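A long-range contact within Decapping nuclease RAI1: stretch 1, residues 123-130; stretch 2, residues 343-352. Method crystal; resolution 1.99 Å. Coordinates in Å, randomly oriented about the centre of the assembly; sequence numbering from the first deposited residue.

Stretch 1 123-130: LYVVPFDG
Stretch 2, residues 343-352: KDEIKSYRLK

Antiparallel pairing lets distant segments of a chain share one sheet, and two stretches of the decapping nuclease RAI1, at least 216 residues apart where they touch, illustrate it. Residues 123-128 form a strand; residues 349-352 form its partner, their axes 4.5 Å apart and their directions at 141°. Together the stretches bury 725 Å².

Stretch 2 begins in a loop, where Lys343 and Asp344 point their side chains away. Glu345 sets off sideways, but its extended m, t side chain (chi3 -170°) brings the carboxylate back: OE1 accepts a hydrogen bond from Asp129 N (3.1 Å), and a water that donates to OE1 (2.5 Å) accepts from Gly130 N (2.9 Å). The acid thus caters for backbone amides just where strand 123-128 ends, and Gly130 has the positive phi (83°) that glycine tolerates. Ile346 and Lys347 turn outward, although Lys347 O lies 3.4 Å from Pro127 CD. Proline, with no amide hydrogen to offer, fits here where the ladder has stopped.

Ser348 (phi/psi -139/167, chi1 m) packs OG 3.7 Å from Val126 CG2. Regular pairing then starts at Tyr349 (-135/149), opposite Val125: Val125 N donates to Tyr349 O (2.7 Å), and Tyr349 N to Val125 O (2.9 Å). The m rotamer of Tyr349 (chi2 -96°) leaves its CE2 4.0 Å from Pro127 CG, which meets the ring at its edge.

Arg350 (-93/129) faces Tyr124 in a non-hydrogen-bonded pair, CA atoms 4.7 Å apart. Both have chi1 -76°; Tyr124 CZ lies over one guanidinium face, with Tyr124 OH 2.5 Å from Arg350 NH2 but poorly angled for a hydrogen bond.

Leu351 (-109/121; t, p) restores the hydrogen-bonded register: Leu123 N to Leu351 O and Leu351 N to Leu123 O, both 2.9 Å. Its CD2 is 4.0 Å from Leu123 CD1, joining Val125 and Tyr349 on one largely apolar face.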

ATOM      1  N   LEU A 123      -9.369  10.840   5.889  1.00 23.66           N
ATOM      2  CA  LEU A 123      -9.420  10.835   4.425  1.00 24.60           C
ATOM      3  C   LEU A 123     -10.386  11.920   3.917  1.00 24.51           C
ATOM      4  O   LEU A 123     -11.192  12.451   4.676  1.00 25.66           O
ATOM      5  CB  LEU A 123      -9.924   9.490   3.928  1.00 23.67           C
ATOM      6  CG  LEU A 123      -9.241   8.279   4.570  1.00 24.49           C
ATOM      7  CD1 LEU A 123      -9.979   6.991   4.218  1.00 24.42           C
ATOM      8  CD2 LEU A 123      -7.775   8.246   4.171  1.00 23.84           C
ATOM      9  N   TYR A 124     -10.275  12.223   2.632  1.00 23.61           N
ATOM     10  CA  TYR A 124     -11.192  13.099   1.929  1.00 24.19           C
ATOM     11  C   TYR A 124     -11.866  12.264   0.853  1.00 23.24           C
ATOM     12  O   TYR A 124     -11.199  11.467   0.192  1.00 25.05           O
ATOM     13  CB  TYR A 124     -10.399  14.266   1.302  1.00 24.54           C
ATOM     14  CG  TYR A 124      -9.954  15.337   2.268  1.00 25.40           C
ATOM     15  CD1 TYR A 124     -10.872  16.034   3.065  1.00 26.75           C
ATOM     16  CD2 TYR A 124      -8.612  15.695   2.352  1.00 25.65           C
ATOM     17  CE1 TYR A 124     -10.439  17.041   3.929  1.00 26.71           C
ATOM     18  CE2 TYR A 124      -8.181  16.696   3.194  1.00 25.99           C
ATOM     19  CZ  TYR A 124      -9.085  17.373   3.965  1.00 27.74           C
ATOM     20  OH  TYR A 124      -8.578  18.348   4.783  1.00 30.60           O
ATOM     21  N   VAL A 125     -13.187  12.402   0.732  1.00 23.94           N
ATOM     22  CA  VAL A 125     -13.999  11.776  -0.313  1.00 24.83           C
ATOM     23  C   VAL A 125     -14.605  12.850  -1.240  1.00 25.67           C
ATOM     24  O   VAL A 125     -15.348  13.741  -0.778  1.00 24.62           O
ATOM     25  CB  VAL A 125     -15.161  11.001   0.295  1.00 24.26           C
ATOM     26  CG1 VAL A 125     -15.932  10.266  -0.765  1.00 24.50           C
ATOM     27  CG2 VAL A 125     -14.663  10.036   1.350  1.00 24.73           C
ATOM     28  N   VAL A 126     -14.341  12.726  -2.528  1.00 24.51           N
ATOM     29  CA  VAL A 126     -14.735  13.734  -3.502  1.00 26.69           C
ATOM     30  C   VAL A 126     -15.516  13.024  -4.615  1.00 26.27           C
ATOM     31  O   VAL A 126     -14.938  12.266  -5.378  1.00 27.59           O
ATOM     32  CB  VAL A 126     -13.514  14.477  -4.078  1.00 25.62           C
ATOM     33  CG1 VAL A 126     -13.940  15.489  -5.142  1.00 27.76           C
ATOM     34  CG2 VAL A 126     -12.721  15.162  -2.966  1.00 26.93           C
ATOM     35  N   PRO A 127     -16.839  13.243  -4.681  1.00 28.40           N
ATOM     36  CA  PRO A 127     -17.622  12.670  -5.771  1.00 28.18           C
ATOM     37  C   PRO A 127     -17.410  13.441  -7.065  1.00 30.04           C
ATOM     38  O   PRO A 127     -17.435  14.702  -7.064  1.00 28.01           O
ATOM     39  CB  PRO A 127     -19.068  12.824  -5.302  1.00 29.15           C
ATOM     40  CG  PRO A 127     -19.003  13.208  -3.867  1.00 30.82           C
ATOM     41  CD  PRO A 127     -17.698  13.903  -3.678  1.00 28.67           C
ATOM     42  N   PHE A 128     -17.228  12.703  -8.164  1.00 29.63           N
ATOM     43  CA  PHE A 128     -17.033  13.326  -9.473  1.00 30.23           C
ATOM     44  C   PHE A 128     -17.279  12.334 -10.595  1.00 30.56           C
ATOM     45  O   PHE A 128     -16.763  11.215 -10.578  1.00 31.09           O
ATOM     46  CB  PHE A 128     -15.621  13.937  -9.599  1.00 29.27           C
ATOM     47  CG  PHE A 128     -15.350  14.525 -10.952  1.00 30.26           C
ATOM     48  CD1 PHE A 128     -14.541  13.863 -11.861  1.00 30.71           C
ATOM     49  CD2 PHE A 128     -15.977  15.696 -11.351  1.00 32.24           C
ATOM     50  CE1 PHE A 128     -14.328  14.378 -13.127  1.00 31.28           C
ATOM     51  CE2 PHE A 128     -15.769  16.213 -12.617  1.00 32.41           C
ATOM     52  CZ  PHE A 128     -14.950  15.549 -13.513  1.00 32.47           C
ATOM     53  N   ASP A 129     -18.095  12.754 -11.560  1.00 31.44           N
ATOM     54  CA  ASP A 129     -18.417  11.941 -12.714  1.00 30.54           C
ATOM     55  C   ASP A 129     -18.917  10.552 -12.359  1.00 27.65           C
ATOM     56  O   ASP A 129     -18.557   9.585 -13.000  1.00 32.64           O
ATOM     57  CB  ASP A 129     -17.192  11.824 -13.624  1.00 32.10           C
ATOM     58  CG  ASP A 129     -17.551  11.342 -15.022  1.00 32.82           C
ATOM     59  OD1 ASP A 129     -18.724  11.516 -15.403  1.00 34.47           O
ATOM     60  OD2 ASP A 129     -16.669  10.785 -15.716  1.00 29.81           O
ATOM     61  N   GLY A 130     -19.712  10.463 -11.314  1.00 28.32           N
ATOM     62  CA  GLY A 130     -20.366   9.214 -10.916  1.00 29.55           C
ATOM     63  C   GLY A 130     -19.479   8.300 -10.094  1.00 31.93           C
ATOM     64  O   GLY A 130     -19.819   7.139  -9.895  1.00 34.11           O
ATOM     65  N   LYS A 343     -23.427  11.746  -7.709  1.00 42.92           N
ATOM     66  CA  LYS A 343     -23.758  12.707  -8.756  1.00 45.49           C
ATOM     67  C   LYS A 343     -23.703  14.161  -8.256  1.00 42.60           C
ATOM     68  O   LYS A 343     -23.723  15.100  -9.057  1.00 44.57           O
ATOM     69  CB  LYS A 343     -25.137  12.354  -9.324  1.00 45.87           C
ATOM     70  CG  LYS A 343     -25.170  10.972  -9.973  1.00 51.24           C
ATOM     71  CD  LYS A 343     -26.413  10.185  -9.586  1.00 55.68           C
ATOM     72  CE  LYS A 343     -26.796   9.162 -10.645  1.00 59.14           C
ATOM     73  NZ  LYS A 343     -28.019   8.411 -10.261  1.00 60.10           N
ATOM     74  N   ASP A 344     -23.619  14.354  -6.942  1.00 40.78           N
ATOM     75  CA  ASP A 344     -23.575  15.706  -6.388  1.00 39.98           C
ATOM     76  C   ASP A 344     -22.147  16.222  -6.236  1.00 38.05           C
ATOM     77  O   ASP A 344     -21.474  15.951  -5.251  1.00 39.82           O
ATOM     78  CB  ASP A 344     -24.318  15.759  -5.062  1.00 39.21           C
ATOM     79  CG  ASP A 344     -24.299  17.124  -4.444  1.00 38.26           C
ATOM     80  OD1 ASP A 344     -23.646  18.054  -4.984  1.00 38.38           O
ATOM     81  OD2 ASP A 344     -24.941  17.260  -3.400  1.00 39.13           O
ATOM     82  N   GLU A 345     -21.713  16.993  -7.220  1.00 36.91           N
ATOM     83  CA  GLU A 345     -20.349  17.496  -7.298  1.00 35.96           C
ATOM     84  C   GLU A 345     -20.200  18.839  -6.612  1.00 35.72           C
ATOM     85  O   GLU A 345     -19.256  19.574  -6.862  1.00 33.70           O
ATOM     86  CB  GLU A 345     -19.944  17.591  -8.759  1.00 35.84           C
ATOM     87  CG  GLU A 345     -20.025  16.232  -9.425  1.00 34.93           C
ATOM     88  CD  GLU A 345     -19.698  16.256 -10.884  1.00 33.93           C
ATOM     89  OE1 GLU A 345     -19.931  15.216 -11.517  1.00 31.57           O
ATOM     90  OE2 GLU A 345     -19.202  17.296 -11.375  1.00 35.20           O
ATOM     91  N   ILE A 346     -21.140  19.131  -5.728  1.00 37.22           N
ATOM     92  CA  ILE A 346     -21.242  20.430  -5.093  1.00 40.83           C
ATOM     93  C   ILE A 346     -20.471  20.423  -3.764  1.00 39.92           C
ATOM     94  O   ILE A 346     -20.188  21.471  -3.180  1.00 36.67           O
ATOM     95  CB  ILE A 346     -22.749  20.791  -4.945  1.00 42.54           C
ATOM     96  CG1 ILE A 346     -23.026  22.136  -5.588  1.00 48.11           C
ATOM     97  CG2 ILE A 346     -23.254  20.641  -3.525  1.00 40.47           C
ATOM     98  CD1 ILE A 346     -22.940  22.061  -7.097  1.00 49.83           C
ATOM     99  N   LYS A 347     -20.096  19.236  -3.306  1.00 39.07           N
ATOM    100  CA  LYS A 347     -19.370  19.130  -2.053  1.00 37.05           C
ATOM    101  C   LYS A 347     -18.440  17.935  -1.962  1.00 32.62           C
ATOM    102  O   LYS A 347     -18.341  17.137  -2.894  1.00 27.16           O
ATOM    103  CB  LYS A 347     -20.337  19.163  -0.879  1.00 42.14           C
ATOM    104  CG  LYS A 347     -21.586  18.332  -1.010  1.00 44.92           C
ATOM    105  CD  LYS A 347     -22.676  19.080  -0.256  1.00 49.00           C
ATOM    106  CE  LYS A 347     -23.752  18.172   0.291  1.00 51.43           C
ATOM    107  NZ  LYS A 347     -24.904  19.021   0.731  1.00 54.95           N
ATOM    108  N   SER A 348     -17.720  17.899  -0.842  1.00 32.66           N
ATOM    109  CA  SER A 348     -16.747  16.858  -0.509  1.00 32.37           C
ATOM    110  C   SER A 348     -16.919  16.520   0.968  1.00 32.17           C
ATOM    111  O   SER A 348     -17.567  17.286   1.728  1.00 27.09           O
ATOM    112  CB  SER A 348     -15.352  17.403  -0.712  1.00 31.79           C
ATOM    113  OG  SER A 348     -15.130  17.790  -2.042  1.00 34.18           O
ATOM    114  N   TYR A 349     -16.300  15.410   1.378  1.00 29.68           N
ATOM    115  CA  TYR A 349     -16.443  14.864   2.725  1.00 31.34           C
ATOM    116  C   TYR A 349     -15.116  14.434   3.373  1.00 30.65           C
ATOM    117  O   TYR A 349     -14.192  13.983   2.695  1.00 27.05           O
ATOM    118  CB  TYR A 349     -17.374  13.652   2.704  1.00 31.20           C
ATOM    119  CG  TYR A 349     -18.647  13.943   1.971  1.00 35.65           C
ATOM    120  CD1 TYR A 349     -19.804  14.345   2.652  1.00 37.58           C
ATOM    121  CD2 TYR A 349     -18.689  13.849   0.598  1.00 35.78           C
ATOM    122  CE1 TYR A 349     -20.974  14.634   1.953  1.00 40.31           C
ATOM    123  CE2 TYR A 349     -19.843  14.139  -0.104  1.00 40.67           C
ATOM    124  CZ  TYR A 349     -20.980  14.526   0.567  1.00 39.44           C
ATOM    125  OH  TYR A 349     -22.109  14.782  -0.182  1.00 44.76           O
ATOM    126  N   ARG A 350     -15.080  14.552   4.698  1.00 29.87           N
ATOM    127  CA  ARG A 350     -14.050  13.966   5.528  1.00 30.88           C
ATOM    128  C   ARG A 350     -14.571  12.627   5.970  1.00 28.54           C
ATOM    129  O   ARG A 350     -15.677  12.539   6.476  1.00 29.12           O
ATOM    130  CB  ARG A 350     -13.838  14.773   6.799  1.00 34.52           C
ATOM    131  CG  ARG A 350     -13.072  16.059   6.635  1.00 39.57           C
ATOM    132  CD  ARG A 350     -12.490  16.486   7.974  1.00 43.34           C
ATOM    133  NE  ARG A 350     -11.137  16.962   7.781  1.00 47.96           N
ATOM    134  CZ  ARG A 350     -10.821  18.106   7.176  1.00 51.50           C
ATOM    135  NH1 ARG A 350     -11.764  18.929   6.703  1.00 53.07           N
ATOM    136  NH2 ARG A 350      -9.544  18.425   7.036  1.00 54.82           N
ATOM    137  N   LEU A 351     -13.777  11.583   5.776  1.00 27.49           N
ATOM    138  CA  LEU A 351     -14.062  10.277   6.332  1.00 26.32           C
ATOM    139  C   LEU A 351     -13.018  10.078   7.426  1.00 27.58           C
ATOM    140  O   LEU A 351     -11.830  10.133   7.156  1.00 25.98           O
ATOM    141  CB  LEU A 351     -13.923   9.194   5.261  1.00 29.49           C
ATOM    142  CG  LEU A 351     -14.068   7.723   5.646  1.00 29.27           C
ATOM    143  CD1 LEU A 351     -15.372   7.438   6.348  1.00 30.72           C
ATOM    144  CD2 LEU A 351     -13.956   6.854   4.402  1.00 31.41           C
ATOM    145  N   LYS A 352     -13.464   9.872   8.657  1.00 28.47           N
ATOM    146  CA  LYS A 352     -12.556   9.892   9.796  1.00 31.53           C
ATOM    147  C   LYS A 352     -12.826   8.709  10.720  1.00 30.06           C
ATOM    148  O   LYS A 352     -13.965   8.484  11.116  1.00 31.46           O
ATOM    149  CB  LYS A 352     -12.722  11.218  10.564  1.00 31.41           C
ATOM    150  CG  LYS A 352     -12.011  11.296  11.920  1.00 33.74           C
ATOM    151  CD  LYS A 352     -12.312  12.615  12.622  1.00 35.66           C
ATOM    152  CE  LYS A 352     -11.294  12.931  13.705  1.00 37.51           C
ATOM    153  NZ  LYS A 352     -10.045  13.536  13.166  1.00 38.11           N
TER
HETATM  154  O   HOH W   1     -20.984  13.014 -10.854  1.00 39.06           O